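Local coordinates for regulatory protein SdiA (Escherichia coli, PDB 4LFU), which is a LuxR-type quorum-sensing receptor and transcription factor that binds acyl-homoserine-lactone autoinducers of other bacteria and activates transcription at a promoter upstream of the ftsQAZ cell-division genes, at residues 26-30 / 41-45; 119-123 / 154-159; 124-128 / 162-166. All coordinates share one frame; numbering follows the deposited sequence.

Contact 1. Residues 26-30 / 41-45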
loop_
_atom_site.group_PDB
_atom_site.type_symbol
_atom_site.label_atom_id
_atom_site.label_comp_id
_atom_site.label_asym_id
_atom_site.label_seq_id
_atom_site.Cartn_x
_atom_site.Cartn_y
_atom_site.Cartn_z
ATOM N N VAL A 26 7.181 -21.030 -5.913
ATOM C CA VAL A 26 6.734 -19.693 -6.334
ATOM C C VAL A 26 7.558 -19.226 -7.546
ATOM O O VAL A 26 6.992 -18.833 -8.579
ATOM C CB VAL A 26 6.836 -18.646 -5.159
ATOM C CG1 VAL A 26 6.442 -17.289 -5.622
ATOM C CG2 VAL A 26 5.979 -19.054 -3.963
ATOM N N TYR A 27 8.888 -19.300 -7.423
ATOM C CA TYR A 27 9.790 -18.887 -8.505
ATOM C C TYR A 27 9.635 -19.722 -9.762
ATOM O O TYR A 27 9.592 -19.182 -10.863
ATOM C CB TYR A 27 11.242 -18.851 -8.049
ATOM C CG TYR A 27 11.474 -17.892 -6.921
ATOM C CD1 TYR A 27 11.010 -16.580 -6.985
ATOM C CD2 TYR A 27 12.170 -18.283 -5.798
ATOM C CE1 TYR A 27 11.231 -15.683 -5.929
ATOM C CE2 TYR A 27 12.392 -17.409 -4.747
ATOM C CZ TYR A 27 11.919 -16.113 -4.818
ATOM O OH TYR A 27 12.153 -15.244 -3.763
ATOM N N HIS A 28 9.488 -21.029 -9.590
ATOM C CA HIS A 28 9.295 -21.922 -10.727
ATOM C C HIS A 28 8.013 -21.613 -11.502
ATOM O O HIS A 28 8.010 -21.640 -12.735
ATOM C CB HIS A 28 9.335 -23.396 -10.287
ATOM C CG HIS A 28 9.148 -24.353 -11.423
ATOM N ND1 HIS A 28 7.948 -24.994 -11.666
ATOM C CD2 HIS A 28 9.993 -24.740 -12.411
ATOM C CE1 HIS A 28 8.069 -25.746 -12.748
ATOM N NE2 HIS A 28 9.299 -25.610 -13.218
ATOM N N GLU A 29 6.931 -21.315 -10.778
ATOM C CA GLU A 29 5.652 -20.945 -11.386
ATOM C C GLU A 29 5.726 -19.620 -12.140
ATOM O O GLU A 29 5.117 -19.487 -13.199
ATOM C CB GLU A 29 4.536 -20.911 -10.331
ATOM C CG GLU A 29 3.098 -20.727 -10.878
ATOM C CD GLU A 29 2.701 -21.780 -11.920
ATOM O OE1 GLU A 29 3.009 -22.979 -11.713
ATOM O OE2 GLU A 29 2.080 -21.414 -12.949
ATOM N N ILE A 30 6.465 -18.643 -11.601
ATOM C CA ILE A 30 6.669 -17.363 -12.296
ATOM C C ILE A 30 7.459 -17.570 -13.583
ATOM O O ILE A 30 7.094 -17.016 -14.619
ATOM C CB ILE A 30 7.377 -16.301 -11.435
ATOM C CG1 ILE A 30 6.441 -15.797 -10.329
ATOM C CG2 ILE A 30 7.890 -15.142 -12.322
ATOM C CD1 ILE A 30 7.191 -15.137 -9.168
ATOM N N TYR A 41 13.003 -14.172 -19.689
ATOM C CA TYR A 41 13.451 -13.957 -18.336
ATOM C C TYR A 41 12.408 -13.271 -17.465
ATOM O O TYR A 41 11.531 -12.594 -17.959
ATOM C CB TYR A 41 14.733 -13.134 -18.336
ATOM C CG TYR A 41 15.888 -13.713 -19.136
ATOM C CD1 TYR A 41 16.645 -14.767 -18.642
ATOM C CD2 TYR A 41 16.240 -13.176 -20.370
ATOM C CE1 TYR A 41 17.728 -15.288 -19.364
ATOM C CE2 TYR A 41 17.314 -13.700 -21.111
ATOM C CZ TYR A 41 18.052 -14.737 -20.593
ATOM O OH TYR A 41 19.107 -15.232 -21.298
ATOM N N TYR A 42 12.538 -13.455 -16.160
ATOM C CA TYR A 42 11.789 -12.693 -15.167
ATOM C C TYR A 42 12.789 -12.235 -14.113
ATOM O O TYR A 42 13.888 -12.793 -13.996
ATOM C CB TYR A 42 10.711 -13.561 -14.510
ATOM C CG TYR A 42 11.279 -14.557 -13.507
ATOM C CD1 TYR A 42 11.751 -15.797 -13.936
ATOM C CD2 TYR A 42 11.352 -14.254 -12.132
ATOM C CE1 TYR A 42 12.297 -16.694 -13.061
ATOM C CE2 TYR A 42 11.891 -15.168 -11.226
ATOM C CZ TYR A 42 12.356 -16.388 -11.711
ATOM O OH TYR A 42 12.910 -17.339 -10.877
ATOM N N SER A 43 12.416 -11.194 -13.380
ATOM C CA SER A 43 13.086 -10.827 -12.160
ATOM C C SER A 43 12.033 -10.343 -11.155
ATOM O O SER A 43 11.103 -9.646 -11.513
ATOM C CB SER A 43 14.166 -9.767 -12.412
ATOM O OG SER A 43 13.610 -8.528 -12.801
ATOM N N LEU A 44 12.182 -10.733 -9.897
ATOM C CA LEU A 44 11.282 -10.271 -8.860
ATOM C C LEU A 44 12.156 -9.482 -7.889
ATOM O O LEU A 44 13.054 -10.064 -7.279
ATOM C CB LEU A 44 10.618 -11.481 -8.187
ATOM C CG LEU A 44 9.125 -11.493 -7.805
ATOM C CD1 LEU A 44 8.925 -12.218 -6.415
ATOM C CD2 LEU A 44 8.429 -10.115 -7.799
ATOM N N CYS A 45 11.937 -8.159 -7.823
ATOM C CA CYS A 45 12.695 -7.210 -6.965
ATOM C C CYS A 45 11.785 -6.515 -5.973
ATOM O O CYS A 45 10.697 -6.074 -6.323
ATOM C CB CYS A 45 13.362 -6.093 -7.771
ATOM S SG CYS A 45 14.472 -6.650 -9.054
#
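Ile30 lays its CG2 methyl over one face of the Tyr42 ring, 4.0 Å from CG2 to the ring centroid and 29° off the normal, which qualifies as a CH-pi contact. The methyl is not centred. It leans toward the root of the ring, where Ile30 CG2 comes to 3.6 Å from Tyr42 CD2 and equally near CG. Farther out along the same tyrosine, Tyr42 OH ends beside the methylene of Tyr27, with OH 3.6 Å from CB. Tyr27 and Ile30, one turn apart, thus touch the tyrosine at its hydroxyl and at its ring root. Leu44, two residues on along the strand, meets Tyr27: its CD1 approaches the edge of the Tyr27 ring at CE1, 4.2 Å away, and the two side chains cross at about a right angle. From the other arm of Ile30, CD1 reaches Leu44 CG at 4.3 Å.

This is a helix laid on one face of the antiparallel sheet of the autoinducer-binding domain, a member of the GAF clan. The short axes pass 9.9 Å apart, and their chain directions differ by 139°. Tyr42 and Leu44 direct their CB atoms at the helix, whereas Ser43 between them faces the other way.

Torsions account for the ring contact. Tyr42 holds CG between its backbone N and carbonyl carbon (chi1 75°), standing the ring up against the helix. Ile30 has CG2 opposite its own N, which turns that methyl onto the ring. Around this first shell, Tyr60 stacks on Tyr27, Leu133 of the central strand 130-137 touches Ile30, and Leu162 and Leu165 of helix 147-167 press on Leu44. The strand itself is held by backbone hydrogen bonds from Leu44 to Tyr60 and from Ser43 to Ser134.

Contact 2. Residues 119-123 / 154-159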
loop_
_atom_site.group_PDB
_atom_site.type_symbol
_atom_site.label_atom_id
_atom_site.label_comp_id
_atom_site.label_asym_id
_atom_site.label_seq_id
_atom_site.Cartn_x
_atom_site.Cartn_y
_atom_site.Cartn_z
ATOM N N VAL A 119 8.510 -5.972 -19.908
ATOM C CA VAL A 119 7.360 -5.365 -19.280
ATOM C C VAL A 119 7.537 -5.459 -17.751
ATOM O O VAL A 119 8.119 -6.416 -17.254
ATOM C CB VAL A 119 6.076 -6.078 -19.773
ATOM C CG1 VAL A 119 6.096 -7.563 -19.410
ATOM C CG2 VAL A 119 4.812 -5.382 -19.257
ATOM N N THR A 120 7.067 -4.476 -17.006
ATOM C CA THR A 120 7.118 -4.588 -15.542
ATOM C C THR A 120 5.739 -4.336 -14.916
ATOM O O THR A 120 4.987 -3.466 -15.357
ATOM C CB THR A 120 8.198 -3.657 -14.938
ATOM O OG1 THR A 120 9.420 -3.869 -15.642
ATOM C CG2 THR A 120 8.439 -3.935 -13.443
ATOM N N GLN A 121 5.402 -5.135 -13.914
ATOM C CA GLN A 121 4.225 -4.880 -13.103
ATOM C C GLN A 121 4.668 -4.634 -11.662
ATOM O O GLN A 121 5.549 -5.307 -11.176
ATOM C CB GLN A 121 3.255 -6.052 -13.155
ATOM C CG GLN A 121 1.943 -5.760 -12.441
ATOM C CD GLN A 121 0.933 -5.061 -13.318
ATOM O OE1 GLN A 121 1.005 -5.111 -14.549
ATOM N NE2 GLN A 121 -0.032 -4.408 -12.686
ATOM N N TYR A 122 4.051 -3.671 -10.982
ATOM C CA TYR A 122 4.379 -3.460 -9.575
ATOM C C TYR A 122 3.191 -3.366 -8.602
ATOM O O TYR A 122 2.044 -3.074 -9.005
ATOM C CB TYR A 122 5.353 -2.291 -9.397
ATOM C CG TYR A 122 4.741 -1.006 -8.927
ATOM C CD1 TYR A 122 4.861 -0.583 -7.591
ATOM C CD2 TYR A 122 4.077 -0.193 -9.816
ATOM C CE1 TYR A 122 4.269 0.621 -7.161
ATOM C CE2 TYR A 122 3.497 0.978 -9.417
ATOM C CZ TYR A 122 3.594 1.389 -8.102
ATOM O OH TYR A 122 3.015 2.596 -7.783
ATOM N N LEU A 123 3.500 -3.644 -7.330
ATOM C CA LEU A 123 2.564 -3.573 -6.227
ATOM C C LEU A 123 3.252 -3.149 -4.932
ATOM O O LEU A 123 4.349 -3.645 -4.588
ATOM C CB LEU A 123 1.921 -4.950 -5.981
ATOM C CG LEU A 123 0.798 -4.937 -4.932
ATOM C CD1 LEU A 123 -0.373 -4.111 -5.437
ATOM C CD2 LEU A 123 0.341 -6.334 -4.544
ATOM N N MET A 154 -0.469 -10.113 -15.172
ATOM C CA MET A 154 0.685 -9.736 -14.379
ATOM C C MET A 154 0.261 -9.074 -13.068
ATOM O O MET A 154 1.015 -9.080 -12.094
ATOM C CB MET A 154 1.615 -8.831 -15.175
ATOM C CG MET A 154 2.407 -9.544 -16.306
ATOM S SD MET A 154 3.525 -8.308 -16.993
ATOM C CE MET A 154 4.829 -8.408 -15.739
ATOM N N GLN A 155 -0.943 -8.498 -13.049
ATOM C CA GLN A 155 -1.494 -7.946 -11.821
ATOM C C GLN A 155 -1.599 -9.018 -10.776
ATOM O O GLN A 155 -1.164 -8.805 -9.657
ATOM C CB GLN A 155 -2.868 -7.323 -12.029
ATOM C CG GLN A 155 -2.865 -5.848 -12.191
ATOM C CD GLN A 155 -4.265 -5.310 -12.387
ATOM O OE1 GLN A 155 -5.138 -5.520 -11.543
ATOM N NE2 GLN A 155 -4.493 -4.622 -13.510
ATOM N N LEU A 156 -2.162 -10.162 -11.166
ATOM C CA LEU A 156 -2.310 -11.337 -10.279
ATOM C C LEU A 156 -0.981 -11.987 -9.904
ATOM O O LEU A 156 -0.761 -12.302 -8.730
ATOM C CB LEU A 156 -3.283 -12.373 -10.892
ATOM C CG LEU A 156 -3.699 -13.659 -10.155
ATOM C CD1 LEU A 156 -4.936 -14.274 -10.827
ATOM C CD2 LEU A 156 -2.559 -14.725 -10.067
ATOM N N LEU A 157 -0.102 -12.173 -10.895
ATOM C CA LEU A 157 1.213 -12.823 -10.700
ATOM C C LEU A 157 2.105 -12.115 -9.723
ATOM O O LEU A 157 2.735 -12.758 -8.905
ATOM C CB LEU A 157 1.970 -12.978 -12.028
ATOM C CG LEU A 157 1.347 -13.983 -13.002
ATOM C CD1 LEU A 157 2.028 -13.889 -14.377
ATOM C CD2 LEU A 157 1.446 -15.378 -12.453
ATOM N N VAL A 158 2.166 -10.789 -9.810
ATOM C CA VAL A 158 2.991 -10.029 -8.873
ATOM C C VAL A 158 2.401 -10.078 -7.463
ATOM O O VAL A 158 3.156 -10.194 -6.497
ATOM C CB VAL A 158 3.312 -8.559 -9.359
ATOM C CG1 VAL A 158 2.087 -7.684 -9.405
ATOM C CG2 VAL A 158 4.403 -7.907 -8.491
ATOM N N ARG A 159 1.075 -10.014 -7.347
ATOM C CA ARG A 159 0.425 -10.010 -6.042
ATOM C C ARG A 159 0.567 -11.348 -5.360
ATOM O O ARG A 159 1.057 -11.432 -4.243
ATOM C CB ARG A 159 -1.062 -9.656 -6.162
ATOM C CG ARG A 159 -1.721 -9.366 -4.825
ATOM C CD ARG A 159 -3.222 -9.538 -4.906
ATOM N NE ARG A 159 -3.887 -9.074 -3.687
ATOM C CZ ARG A 159 -4.075 -9.808 -2.591
ATOM N NH1 ARG A 159 -3.650 -11.065 -2.531
ATOM N NH2 ARG A 159 -4.693 -9.279 -1.543
HETATM O O HOH W 1 -2.246 -2.854 -14.673
#
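Gln121 and Met154 form the dense part of this contact, with Val119 and Val158 at its ends. The thioether of Met154 lies against Val119, with SD 3.6 Å from CG1. A bend at the last torsion (chi3 81°) folds Met154 CE back toward the strand, to 3.8 Å from Gln121 CB. Gln121 CG rests on the helix, 3.5 Å from Met154 O and 3.6 Å from Val158 CG1.

Strand 117-124 belongs to the antiparallel sheet of the autoinducer-binding domain, and helix 147-167 packs across the sheet at close range: the short axes come within 7.9 Å at 56°.

A bend at chi2 swings the Gln121 amide across the Gln155 stem, where Gln121 NE2 comes to 3.2 Å from Gln155 CG, the shortest approach of the contact; the two amide planes lie 33° apart. Beyond this point the packing thins toward solvent. The two NE2 groups share a water, which accepts from Gln155 NE2 at 3.1 Å and only weakly from Gln121 NE2, while Gln121 OE1 is hydrogen-bonded to His92. At the other margin, Leu123 CD2 rests on the aliphatic stem of Arg159, 3.7 Å from CG. The second subunit reaches both margins: its Arg10 packs on Gln155 and its Gln90 on Arg159.

Contact 3. Residues 124-128 / 162-166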
loop_
_atom_site.group_PDB
_atom_site.type_symbol
_atom_site.label_atom_id
_atom_site.label_comp_id
_atom_site.label_asym_id
_atom_site.label_seq_id
_atom_site.Cartn_x
_atom_site.Cartn_y
_atom_site.Cartn_z
ATOM N N MET A 124 2.587 -2.264 -4.197
ATOM C CA MET A 124 2.985 -1.997 -2.826
ATOM C C MET A 124 2.365 -3.026 -1.911
ATOM O O MET A 124 1.159 -3.209 -1.917
ATOM C CB MET A 124 2.547 -0.617 -2.358
ATOM C CG MET A 124 2.840 -0.443 -0.865
ATOM S SD MET A 124 2.804 1.268 -0.377
ATOM C CE MET A 124 1.049 1.648 -0.474
ATOM N N LEU A 125 3.197 -3.671 -1.101
ATOM C CA LEU A 125 2.730 -4.703 -0.155
ATOM C C LEU A 125 2.179 -4.140 1.181
ATOM O O LEU A 125 2.425 -2.968 1.513
ATOM C CB LEU A 125 3.841 -5.737 0.069
ATOM C CG LEU A 125 4.338 -6.353 -1.243
ATOM C CD1 LEU A 125 5.705 -6.983 -1.053
ATOM C CD2 LEU A 125 3.330 -7.345 -1.807
ATOM N N PRO A 126 1.454 -4.979 1.964
ATOM C CA PRO A 126 0.901 -4.489 3.262
ATOM C C PRO A 126 1.980 -3.936 4.201
ATOM O O PRO A 126 1.682 -3.099 5.049
ATOM C CB PRO A 126 0.228 -5.735 3.874
ATOM C CG PRO A 126 -0.023 -6.672 2.659
ATOM C CD PRO A 126 1.123 -6.403 1.716
ATOM N N ASN A 127 3.226 -4.379 4.026
ATOM C CA ASN A 127 4.343 -3.908 4.848
ATOM C C ASN A 127 5.071 -2.690 4.251
ATOM O O ASN A 127 6.077 -2.203 4.806
ATOM C CB ASN A 127 5.315 -5.056 5.141
ATOM C CG ASN A 127 6.016 -5.600 3.885
ATOM O OD1 ASN A 127 5.796 -5.133 2.766
ATOM N ND2 ASN A 127 6.874 -6.597 4.083
ATOM N N ARG A 128 4.521 -2.194 3.130
ATOM C CA ARG A 128 5.024 -1.008 2.399
ATOM C C ARG A 128 6.286 -1.292 1.563
ATOM O O ARG A 128 6.910 -0.376 1.030
ATOM C CB ARG A 128 5.253 0.170 3.341
ATOM C CG ARG A 128 4.005 0.847 3.820
ATOM C CD ARG A 128 3.297 0.047 4.898
ATOM N NE ARG A 128 2.460 0.920 5.711
ATOM C CZ ARG A 128 1.235 0.615 6.104
ATOM N NH1 ARG A 128 0.727 -0.576 5.805
ATOM N NH2 ARG A 128 0.544 1.484 6.826
ATOM N N LEU A 162 4.183 -12.630 -4.357
ATOM C CA LEU A 162 4.700 -11.929 -3.196
ATOM C C LEU A 162 3.846 -12.135 -1.939
ATOM O O LEU A 162 4.382 -12.101 -0.837
ATOM C CB LEU A 162 4.873 -10.437 -3.495
ATOM C CG LEU A 162 5.952 -10.023 -4.500
ATOM C CD1 LEU A 162 5.761 -8.597 -4.955
ATOM C CD2 LEU A 162 7.330 -10.222 -3.915
ATOM N N MET A 163 2.535 -12.342 -2.098
ATOM C CA MET A 163 1.692 -12.776 -0.952
ATOM C C MET A 163 2.055 -14.180 -0.461
ATOM O O MET A 163 2.198 -14.393 0.755
ATOM C CB MET A 163 0.193 -12.658 -1.249
ATOM C CG MET A 163 -0.320 -11.195 -1.389
ATOM S SD MET A 163 0.153 -10.015 -0.087
ATOM C CE MET A 163 -0.576 -10.790 1.363
ATOM N N ALA A 164 2.253 -15.124 -1.396
ATOM C CA ALA A 164 2.801 -16.436 -1.046
ATOM C C ALA A 164 4.129 -16.309 -0.314
ATOM O O ALA A 164 4.314 -16.892 0.751
ATOM C CB ALA A 164 2.957 -17.314 -2.282
ATOM N N LEU A 165 5.064 -15.547 -0.867
ATOM C CA LEU A 165 6.372 -15.381 -0.213
ATOM C C LEU A 165 6.303 -14.695 1.156
ATOM O O LEU A 165 7.149 -14.933 2.001
ATOM C CB LEU A 165 7.371 -14.658 -1.140
ATOM C CG LEU A 165 7.796 -15.414 -2.411
ATOM C CD1 LEU A 165 8.253 -14.447 -3.495
ATOM C CD2 LEU A 165 8.875 -16.430 -2.110
ATOM N N MET A 166 5.314 -13.823 1.353
ATOM C CA MET A 166 5.064 -13.220 2.663
ATOM C C MET A 166 4.555 -14.262 3.652
ATOM O O MET A 166 5.041 -14.322 4.778
ATOM C CB MET A 166 4.090 -12.042 2.573
ATOM C CG MET A 166 4.789 -10.697 2.336
ATOM S SD MET A 166 3.667 -9.289 2.390
ATOM C CE MET A 166 3.752 -8.826 4.117
#
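Asn127 meets the CE methyl of Met166 with its amide nitrogen, ND2 lying 3.8 Å from CE, while that same nitrogen is hydrogen-bonded to Val173 O in the segment following the helix. The amide oxygen OD1 takes the backbone N-H of Ala129, so polar partners hold both ends of the carboxamide and fix its rotation. A bend at chi3 (91°) carries Met166 CE to this amide, and its sulfur lies alongside the proline ring, with SD 3.9 Å from Pro126 CD. Met163, folded at both outer torsions, offers a second sulfur to the same carbon, SD to Pro126 CD being 4.2 Å. Deeper in, Leu125 CD2 packs on Leu162 CB at 3.8 Å, the two leucines crossing at about a right angle.

The loop's shape is set by its own bonds. Arg128 N donates to Leu125 O at 2.8 Å, closing a type I turn. The guanidinium then curls back, and Arg128 NH1 reaches Pro126 O at 2.8 Å with an N-H...O angle of 145°. The whole is a beta-hairpin connection between the neighbouring antiparallel strands 117-124 and 130-137, its turn resting on the C-terminal part of helix 147-167.

All three contacts set helices against one antiparallel sheet or its hairpin, but their surroundings differ. Contact 1 is wholly buried, built on an aromatic ring and untouched by the second subunit. Contact 2 is buried with partly exposed Gln155, Leu123 and Arg159 at its margins; contact 3 is only partly buried, with an exposed Pro126. Contacts 2 and 3 share helix 147-167 and follow one another along strand 117-124 into its turn. The second subunit packs on Gln155 and Arg159 of contact 2, and in contact 3 on Met124 and Arg128, which do not touch the helix segment. Contact 1 meets contact 3 where Tyr27 OH lies 3.9 Å from Leu165 CD2, whereas contacts 1 and 2 stay about 5 Å apart between nearest atoms.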